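Local atomic coordinates of adenylate kinase (Schistosoma mansoni, PDB entry 3UMF), a protein that catalyses the reversible transfer of a phosphoryl group between adenine nucleotides, interconverting ATP plus AMP and two ADP. Residues Cys135-Asp140 with Ile192-Ser197; Leu96-Met101 with Lys128-Cys133; Val141-Met146 with Lys169-Phe174. All blocks are in the same frame, centred on the assembly; numbering follows the deposited sequence.

Interaction 1 (Cys135-Asp140 with Ile192-Ser197); sequences CVINFD and ITIDAS
In the adenylate kinase core sheet, strand 135-140 runs parallel to 192-195, part of the edge strand, and A196-S197 follow as a turn. The two strand axes approach to 4.8 Å at an angle of 21°. I192 N gives the first bond, 2.6 Å to V136 O. N138 uses both backbone groups, its N binding I192 O and its O receiving I194 N; D140 does the same, with D140 N on I194 O and A196 N at 3.0 Å from D140 O. This last bond carries the pairing into the turn, where D195 OD1 accepts from S197 N, an Asx turn at the strand's end, and from S197 OG as well.

Branched and aromatic side chains, bulky and apolar, fill the side of the sheet covered by helix 200-212. I137 and I194 lie side by side, CG2 of I137 4.0 Å from CG1 of I194, and I137 CG2 also sits over one face of the F139 ring, near its rim. F139 CD1 meets I194 CB at 4.0 Å. The other face is more polar: N138, its CG anti to the backbone N (chi1 -179°), reaches a water with ND2 at 2.6 Å, and T193 OG1 holds the same water.

Helix 200-212 packs on F139 and I194, helix 179-186 on N138 and T193 across the sheet, and strand 30-35 flanks 135-140 on the side away from 191-195.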
loop_
_atom_site.group_PDB
_atom_site.type_symbol
_atom_site.label_atom_id
_atom_site.label_comp_id
_atom_site.label_asym_id
_atom_site.label_seq_id
_atom_site.Cartn_x
_atom_site.Cartn_y
_atom_site.Cartn_z
ATOM N N CYS A 135 -11.733 -1.564 0.441
ATOM C CA CYS A 135 -11.466 -1.438 -0.986
ATOM C C CYS A 135 -9.970 -1.362 -1.255
ATOM O O CYS A 135 -9.164 -1.292 -0.325
ATOM C CB CYS A 135 -12.163 -0.195 -1.556
ATOM S SG CYS A 135 -11.570 1.382 -0.888
ATOM N N VAL A 136 -9.614 -1.388 -2.533
ATOM C CA VAL A 136 -8.240 -1.219 -2.962
ATOM C C VAL A 136 -8.173 -0.022 -3.900
ATOM O O VAL A 136 -8.961 0.081 -4.839
ATOM C CB VAL A 136 -7.730 -2.472 -3.709
ATOM C CG1 VAL A 136 -6.296 -2.270 -4.184
ATOM C CG2 VAL A 136 -7.834 -3.701 -2.819
ATOM N N ILE A 137 -7.254 0.897 -3.631
ATOM C CA ILE A 137 -7.012 2.003 -4.550
ATOM C C ILE A 137 -5.799 1.668 -5.402
ATOM O O ILE A 137 -4.686 1.527 -4.890
ATOM C CB ILE A 137 -6.759 3.333 -3.810
ATOM C CG1 ILE A 137 -7.879 3.606 -2.805
ATOM C CG2 ILE A 137 -6.660 4.481 -4.801
ATOM C CD1 ILE A 137 -7.680 4.880 -2.008
ATOM N N ASN A 138 -6.021 1.518 -6.700
ATOM C CA ASN A 138 -4.937 1.257 -7.631
ATOM C C ASN A 138 -4.618 2.517 -8.424
ATOM O O ASN A 138 -5.383 2.908 -9.306
ATOM C CB ASN A 138 -5.315 0.110 -8.578
ATOM C CG ASN A 138 -4.206 -0.234 -9.559
ATOM O OD1 ASN A 138 -3.031 0.051 -9.317
ATOM N ND2 ASN A 138 -4.578 -0.857 -10.674
ATOM N N PHE A 139 -3.502 3.163 -8.094
ATOM C CA PHE A 139 -3.055 4.347 -8.824
ATOM C C PHE A 139 -2.327 3.915 -10.090
ATOM O O PHE A 139 -1.124 3.644 -10.069
ATOM C CB PHE A 139 -2.145 5.217 -7.952
ATOM C CG PHE A 139 -2.870 5.932 -6.844
ATOM C CD1 PHE A 139 -3.688 7.015 -7.121
ATOM C CD2 PHE A 139 -2.730 5.527 -5.524
ATOM C CE1 PHE A 139 -4.355 7.678 -6.106
ATOM C CE2 PHE A 139 -3.395 6.188 -4.504
ATOM C CZ PHE A 139 -4.211 7.264 -4.797
ATOM N N ASP A 140 -3.067 3.867 -11.193
ATOM C CA ASP A 140 -2.593 3.249 -12.423
ATOM C C ASP A 140 -1.986 4.255 -13.394
ATOM O O ASP A 140 -2.592 5.282 -13.698
ATOM C CB ASP A 140 -3.751 2.512 -13.102
ATOM C CG ASP A 140 -3.327 1.798 -14.373
ATOM O OD1 ASP A 140 -2.302 1.081 -14.345
ATOM O OD2 ASP A 140 -4.019 1.953 -15.401
ATOM N N ILE A 192 -10.695 0.391 -6.768
ATOM C CA ILE A 192 -10.845 1.721 -7.336
ATOM C C ILE A 192 -9.651 1.990 -8.242
ATOM O O ILE A 192 -8.540 2.243 -7.767
ATOM C CB ILE A 192 -10.910 2.799 -6.242
ATOM C CG1 ILE A 192 -12.148 2.590 -5.365
ATOM C CG2 ILE A 192 -10.934 4.187 -6.858
ATOM C CD1 ILE A 192 -12.234 3.547 -4.203
ATOM N N THR A 193 -9.872 1.910 -9.547
ATOM C CA THR A 193 -8.801 2.148 -10.504
ATOM C C THR A 193 -8.721 3.635 -10.819
ATOM O O THR A 193 -9.623 4.197 -11.446
ATOM C CB THR A 193 -9.003 1.329 -11.791
ATOM O OG1 THR A 193 -8.990 -0.066 -11.463
ATOM C CG2 THR A 193 -7.894 1.619 -12.796
ATOM N N ILE A 194 -7.650 4.275 -10.364
ATOM C CA ILE A 194 -7.478 5.701 -10.589
ATOM C C ILE A 194 -6.527 5.938 -11.753
ATOM O O ILE A 194 -5.431 5.382 -11.792
ATOM C CB ILE A 194 -6.936 6.420 -9.327
ATOM C CG1 ILE A 194 -7.919 6.266 -8.162
ATOM C CG2 ILE A 194 -6.698 7.900 -9.610
ATOM C CD1 ILE A 194 -9.253 6.972 -8.382
ATOM N N ASP A 195 -6.962 6.742 -12.717
ATOM C CA ASP A 195 -6.085 7.186 -13.793
ATOM C C ASP A 195 -5.163 8.257 -13.211
ATOM O O ASP A 195 -5.578 9.395 -12.987
ATOM C CB ASP A 195 -6.915 7.751 -14.950
ATOM C CG ASP A 195 -6.064 8.203 -16.129
ATOM O OD1 ASP A 195 -4.815 8.200 -16.033
ATOM O OD2 ASP A 195 -6.653 8.582 -17.162
ATOM N N ALA A 196 -3.911 7.889 -12.962
ATOM C CA ALA A 196 -2.977 8.791 -12.301
ATOM C C ALA A 196 -2.090 9.557 -13.284
ATOM O O ALA A 196 -1.013 10.030 -12.921
ATOM C CB ALA A 196 -2.129 8.030 -11.285
ATOM N N SER A 197 -2.558 9.695 -14.522
ATOM C CA SER A 197 -1.818 10.439 -15.540
ATOM C C SER A 197 -2.097 11.939 -15.465
ATOM O O SER A 197 -1.405 12.736 -16.098
ATOM C CB SER A 197 -2.151 9.918 -16.940
ATOM O OG SER A 197 -3.485 10.234 -17.295
HETATM O O HOH W 1 -6.905 -1.365 -11.587
#

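Interaction 2 (Leu96-Met101 with Lys128-Cys133); sequences LLKEAM and KEVCPC
M101 and V130 carry the apolar part of the contact: their ends meet head-on, with M101 SD 3.8 Å from V130 CG1. The methionine chain bends at its last torsion (chi3 55°), which swings CE round to the same valine methyl and on to C131, with M101 CE 3.9 Å from C131 SG. A long, flexible, unbranched thioether suits this place, since one side chain can follow both a valine methyl and a cysteine sulfur. V130 turns its second methyl, CG2, toward K98, 4.3 Å from K98 CB.

V130 is the first residue to leave helical geometry after helix 120-129, so helix 90-104 here meets a helix-to-strand connection of the alpha/beta core. L26 touches both M101 and V130, while V31 of strand 30-35 touches M101 and C131.

The polar part belongs to K98. With CG anti to the backbone N (chi1 -173°) and the rest of the chain extended, K98 NZ arrives 3.3 Å from E129 O, a weak hydrogen bond at the C-terminal end of helix 120-129, whose partial negative charge probably suits a lysine. The E129 carboxylate stands farther off, its OE1 5.6 Å from K98 NZ.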
loop_
_atom_site.group_PDB
_atom_site.type_symbol
_atom_site.label_atom_id
_atom_site.label_comp_id
_atom_site.label_asym_id
_atom_site.label_seq_id
_atom_site.Cartn_x
_atom_site.Cartn_y
_atom_site.Cartn_z
ATOM N N LEU A 96 2.677 -7.464 12.913
ATOM C CA LEU A 96 2.962 -6.062 13.201
ATOM C C LEU A 96 1.795 -5.168 12.787
ATOM O O LEU A 96 1.428 -4.244 13.514
ATOM C CB LEU A 96 4.256 -5.611 12.516
ATOM C CG LEU A 96 5.560 -6.203 13.064
ATOM C CD1 LEU A 96 6.765 -5.644 12.320
ATOM C CD2 LEU A 96 5.686 -5.944 14.557
ATOM N N LEU A 97 1.217 -5.452 11.622
ATOM C CA LEU A 97 0.043 -4.726 11.140
ATOM C C LEU A 97 -1.118 -4.850 12.119
ATOM O O LEU A 97 -1.696 -3.849 12.537
ATOM C CB LEU A 97 -0.392 -5.256 9.772
ATOM C CG LEU A 97 0.377 -4.764 8.546
ATOM C CD1 LEU A 97 -0.009 -5.577 7.321
ATOM C CD2 LEU A 97 0.110 -3.285 8.312
ATOM N N LYS A 98 -1.441 -6.087 12.480
ATOM C CA LYS A 98 -2.529 -6.375 13.406
ATOM C C LYS A 98 -2.317 -5.668 14.738
ATOM O O LYS A 98 -3.248 -5.095 15.302
ATOM C CB LYS A 98 -2.635 -7.886 13.631
ATOM C CG LYS A 98 -3.843 -8.330 14.439
ATOM C CD LYS A 98 -3.835 -9.840 14.629
ATOM C CE LYS A 98 -5.209 -10.370 14.994
ATOM N NZ LYS A 98 -5.212 -11.856 15.104
ATOM N N GLU A 99 -1.082 -5.706 15.229
ATOM C CA GLU A 99 -0.749 -5.089 16.507
ATOM C C GLU A 99 -0.933 -3.577 16.443
ATOM O O GLU A 99 -1.435 -2.968 17.386
ATOM C CB GLU A 99 0.690 -5.425 16.906
ATOM C CG GLU A 99 1.080 -4.911 18.279
ATOM C CD GLU A 99 2.575 -4.693 18.423
ATOM O OE1 GLU A 99 2.972 -3.807 19.210
ATOM O OE2 GLU A 99 3.352 -5.408 17.754
ATOM N N ALA A 100 -0.531 -2.977 15.328
ATOM C CA ALA A 100 -0.675 -1.539 15.141
ATOM C C ALA A 100 -2.142 -1.119 15.008
ATOM O O ALA A 100 -2.537 -0.061 15.497
ATOM C CB ALA A 100 0.125 -1.078 13.928
ATOM N N MET A 101 -2.948 -1.956 14.360
ATOM C CA MET A 101 -4.361 -1.649 14.151
ATOM C C MET A 101 -5.171 -1.693 15.451
ATOM O O MET A 101 -6.022 -0.833 15.682
ATOM C CB MET A 101 -4.967 -2.575 13.092
ATOM C CG MET A 101 -4.395 -2.356 11.693
ATOM S SD MET A 101 -5.006 -3.532 10.471
ATOM C CE MET A 101 -6.775 -3.309 10.634
ATOM N N LYS A 128 -8.006 -12.808 6.323
ATOM C CA LYS A 128 -8.303 -13.932 7.207
ATOM C C LYS A 128 -7.870 -13.634 8.638
ATOM O O LYS A 128 -8.671 -13.702 9.569
ATOM C CB LYS A 128 -7.609 -15.210 6.717
ATOM C CG LYS A 128 -7.792 -16.411 7.645
ATOM C CD LYS A 128 -6.912 -17.599 7.249
ATOM C CE LYS A 128 -5.570 -17.579 7.973
ATOM N NZ LYS A 128 -4.424 -17.402 7.037
ATOM N N GLU A 129 -6.596 -13.289 8.795
ATOM C CA GLU A 129 -5.982 -13.106 10.107
ATOM C C GLU A 129 -6.355 -11.782 10.775
ATOM O O GLU A 129 -6.329 -11.675 11.999
ATOM C CB GLU A 129 -4.457 -13.198 9.984
ATOM C CG GLU A 129 -3.947 -14.504 9.400
ATOM C CD GLU A 129 -3.569 -15.511 10.464
ATOM O OE1 GLU A 129 -4.444 -15.875 11.277
ATOM O OE2 GLU A 129 -2.394 -15.935 10.491
ATOM N N VAL A 130 -6.687 -10.770 9.978
ATOM C CA VAL A 130 -7.006 -9.454 10.534
ATOM C C VAL A 130 -8.465 -9.065 10.285
ATOM O O VAL A 130 -9.318 -9.258 11.149
ATOM C CB VAL A 130 -6.064 -8.355 9.987
ATOM C CG1 VAL A 130 -6.165 -7.101 10.842
ATOM C CG2 VAL A 130 -4.630 -8.857 9.955
ATOM N N CYS A 131 -8.742 -8.516 9.106
ATOM C CA CYS A 131 -10.107 -8.185 8.708
ATOM C C CYS A 131 -10.174 -7.954 7.202
ATOM O O CYS A 131 -9.174 -7.581 6.586
ATOM C CB CYS A 131 -10.618 -6.955 9.466
ATOM S SG CYS A 131 -9.737 -5.428 9.109
ATOM N N PRO A 132 -11.352 -8.192 6.599
ATOM C CA PRO A 132 -11.527 -7.954 5.160
ATOM C C PRO A 132 -11.314 -6.483 4.826
ATOM O O PRO A 132 -11.646 -5.618 5.639
ATOM C CB PRO A 132 -12.989 -8.340 4.919
ATOM C CG PRO A 132 -13.317 -9.291 6.023
ATOM C CD PRO A 132 -12.558 -8.779 7.210
ATOM N N CYS A 133 -10.762 -6.195 3.657
ATOM C CA CYS A 133 -10.530 -4.809 3.289
ATOM C C CYS A 133 -11.825 -4.154 2.818
ATOM O O CYS A 133 -12.758 -4.833 2.384
ATOM C CB CYS A 133 -9.439 -4.695 2.217
ATOM S SG CYS A 133 -9.944 -5.151 0.553
#

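Interaction 3 (Val141-Met146 with Lys169-Phe174); sequences VSEEVM and KRFRTF
The ring of F171 and the carboxylate of E143 carry this contact, one by packing and the other by charge. F171 drives its ring end into the start of helix 143-150: F171 CZ comes to 3.4 Å from V141 O, which lies at the ring edge and in its plane, where the polarised C-H bonds of an aromatic can face a carbonyl oxygen. CZ also approaches E143 N, obliquely to the ring. Aliphatic groups close round the rest, V141 CG2 beside F171 CE1 and E143 CB 3.6 Å from F171 CE2. M146 and F171 run antiparallel alongside one another; the methionine bends at chi2 (-83°) and again at chi3, bringing its methyl back along the base of the phenylalanine, with M146 CE 3.8 Å from F171 CB.

Beside the ring, R172 offers the NE/NH2 side of its guanidinium to E143. R172 NE donates to E143 OE1 at 2.8 Å and R172 NH2 to E143 OE2 at 2.9 Å. Both oxygens lie near the guanidinium plane, yet the two groups are not coplanar: their planes differ by 36°, and NE meets OE1 tilted out of the carboxylate plane. NH2 uses the syn lone pair of OE2. Two bonds fix the rotation of both groups, and extended chains on each side give the span needed.

Further out, S142 is the N-cap of helix 143-150, S142 OG accepting from V145 N at 3.1 Å, a role for which a short hydroxyl is well suited. E143 OE2 has a second partner in R147, so the carboxylate is shared between two arginines. V168 of helix 161-177 touches E143 and M146, I167 joins it on M146, and V141, just beyond strand 135-140, packs on A196 in the turn after strand 191-195.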
loop_
_atom_site.group_PDB
_atom_site.type_symbol
_atom_site.label_atom_id
_atom_site.label_comp_id
_atom_site.label_asym_id
_atom_site.label_seq_id
_atom_site.Cartn_x
_atom_site.Cartn_y
_atom_site.Cartn_z
ATOM N N VAL A 141 -0.783 3.953 -13.875
ATOM C CA VAL A 141 -0.176 4.723 -14.957
ATOM C C VAL A 141 0.400 3.783 -16.012
ATOM O O VAL A 141 0.851 2.684 -15.695
ATOM C CB VAL A 141 0.940 5.671 -14.452
ATOM C CG1 VAL A 141 0.351 6.788 -13.605
ATOM C CG2 VAL A 141 1.998 4.898 -13.672
ATOM N N SER A 142 0.374 4.217 -17.266
ATOM C CA SER A 142 0.967 3.453 -18.357
ATOM C C SER A 142 2.479 3.614 -18.317
ATOM O O SER A 142 2.993 4.503 -17.635
ATOM C CB SER A 142 0.431 3.941 -19.700
ATOM O OG SER A 142 0.890 5.255 -19.965
ATOM N N GLU A 143 3.195 2.758 -19.039
ATOM C CA GLU A 143 4.648 2.864 -19.098
ATOM C C GLU A 143 5.049 4.195 -19.726
ATOM O O GLU A 143 6.025 4.818 -19.311
ATOM C CB GLU A 143 5.245 1.695 -19.885
ATOM C CG GLU A 143 6.762 1.619 -19.835
ATOM C CD GLU A 143 7.309 0.396 -20.540
ATOM O OE1 GLU A 143 6.883 -0.730 -20.204
ATOM O OE2 GLU A 143 8.164 0.555 -21.440
ATOM N N GLU A 144 4.267 4.627 -20.713
ATOM C CA GLU A 144 4.492 5.886 -21.419
ATOM C C GLU A 144 4.395 7.098 -20.487
ATOM O O GLU A 144 5.203 8.026 -20.568
ATOM C CB GLU A 144 3.483 6.038 -22.564
ATOM C CG GLU A 144 3.391 4.831 -23.500
ATOM C CD GLU A 144 2.311 3.834 -23.099
ATOM O OE1 GLU A 144 1.172 3.949 -23.606
ATOM O OE2 GLU A 144 2.597 2.928 -22.284
ATOM N N VAL A 145 3.392 7.090 -19.614
ATOM C CA VAL A 145 3.215 8.154 -18.627
ATOM C C VAL A 145 4.367 8.174 -17.619
ATOM O O VAL A 145 4.894 9.237 -17.293
ATOM C CB VAL A 145 1.868 8.014 -17.884
ATOM C CG1 VAL A 145 1.860 8.842 -16.611
ATOM C CG2 VAL A 145 0.714 8.418 -18.801
ATOM N N MET A 146 4.749 7.000 -17.126
ATOM C CA MET A 146 5.886 6.885 -16.216
ATOM C C MET A 146 7.166 7.458 -16.828
ATOM O O MET A 146 7.890 8.208 -16.172
ATOM C CB MET A 146 6.094 5.424 -15.800
ATOM C CG MET A 146 7.316 5.161 -14.922
ATOM S SD MET A 146 8.873 4.970 -15.826
ATOM C CE MET A 146 8.561 3.496 -16.803
ATOM N N LYS A 169 12.379 -1.442 -16.052
ATOM C CA LYS A 169 12.266 -2.830 -15.601
ATOM C C LYS A 169 11.560 -2.949 -14.252
ATOM O O LYS A 169 10.817 -3.901 -14.011
ATOM C CB LYS A 169 13.646 -3.487 -15.512
ATOM C CG LYS A 169 14.366 -3.617 -16.839
ATOM C CD LYS A 169 13.464 -4.214 -17.904
ATOM C CE LYS A 169 14.260 -4.536 -19.158
ATOM N NZ LYS A 169 13.466 -4.275 -20.386
ATOM N N ARG A 170 11.802 -1.990 -13.365
ATOM C CA ARG A 170 11.138 -1.996 -12.064
ATOM C C ARG A 170 9.638 -1.770 -12.238
ATOM O O ARG A 170 8.824 -2.368 -11.533
ATOM C CB ARG A 170 11.739 -0.938 -11.138
ATOM C CG ARG A 170 11.196 -0.980 -9.716
ATOM C CD ARG A 170 11.824 0.107 -8.858
ATOM N NE ARG A 170 13.272 -0.053 -8.760
ATOM C CZ ARG A 170 14.089 0.849 -8.229
ATOM N NH1 ARG A 170 13.602 1.982 -7.745
ATOM N NH2 ARG A 170 15.393 0.620 -8.184
ATOM N N PHE A 171 9.286 -0.909 -13.189
ATOM C CA PHE A 171 7.894 -0.664 -13.548
ATOM C C PHE A 171 7.226 -1.939 -14.071
ATOM O O PHE A 171 6.128 -2.295 -13.649
ATOM C CB PHE A 171 7.806 0.446 -14.607
ATOM C CG PHE A 171 6.414 0.686 -15.124
ATOM C CD1 PHE A 171 5.596 1.633 -14.531
ATOM C CD2 PHE A 171 5.921 -0.036 -16.201
ATOM C CE1 PHE A 171 4.311 1.857 -15.003
ATOM C CE2 PHE A 171 4.634 0.177 -16.673
ATOM C CZ PHE A 171 3.831 1.128 -16.072
ATOM N N ARG A 172 7.893 -2.613 -15.002
ATOM C CA ARG A 172 7.341 -3.807 -15.627
ATOM C C ARG A 172 7.280 -4.963 -14.638
ATOM O O ARG A 172 6.330 -5.748 -14.654
ATOM C CB ARG A 172 8.157 -4.199 -16.858
ATOM C CG ARG A 172 8.129 -3.166 -17.974
ATOM C CD ARG A 172 8.942 -3.635 -19.174
ATOM N NE ARG A 172 8.928 -2.648 -20.256
ATOM C CZ ARG A 172 9.673 -2.727 -21.353
ATOM N NH1 ARG A 172 10.498 -3.752 -21.526
ATOM N NH2 ARG A 172 9.589 -1.782 -22.278
ATOM N N THR A 173 8.294 -5.068 -13.782
ATOM C CA THR A 173 8.295 -6.076 -12.725
ATOM C C THR A 173 7.119 -5.860 -11.772
ATOM O O THR A 173 6.411 -6.804 -11.433
ATOM C CB THR A 173 9.625 -6.084 -11.932
ATOM O OG1 THR A 173 10.668 -6.614 -12.757
ATOM C CG2 THR A 173 9.499 -6.945 -10.685
ATOM N N PHE A 174 6.902 -4.614 -11.362
ATOM C CA PHE A 174 5.790 -4.295 -10.467
ATOM C C PHE A 174 4.435 -4.562 -11.127
ATOM O O PHE A 174 3.536 -5.119 -10.502
ATOM C CB PHE A 174 5.872 -2.841 -9.985
ATOM C CG PHE A 174 4.736 -2.437 -9.087
ATOM C CD1 PHE A 174 4.825 -2.609 -7.715
ATOM C CD2 PHE A 174 3.571 -1.896 -9.614
ATOM C CE1 PHE A 174 3.772 -2.246 -6.886
ATOM C CE2 PHE A 174 2.520 -1.533 -8.790
ATOM C CZ PHE A 174 2.620 -1.707 -7.425
#

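How the interactions relate
Interaction 1 is the buried one, pairing two strands of the central sheet; interaction 2 is partly buried and interaction 3 lies at the surface. The chemistry follows: regular backbone bonds in the sheet, thioether and methyl packing with one weak lysine bond in interaction 2, and an aromatic wedge beside a bidentate salt bridge in interaction 3. Strand 135-140 links all three in sequence, since 128-133 leads toward it and 141-146 leaves it. Interaction 3 is nested within the loop that interaction 1 closes, and the two touch where V141 and V145 meet A196 and S197. Interaction 2 lies across the chain's centre from both, its centre about 30 Å from that of interaction 3.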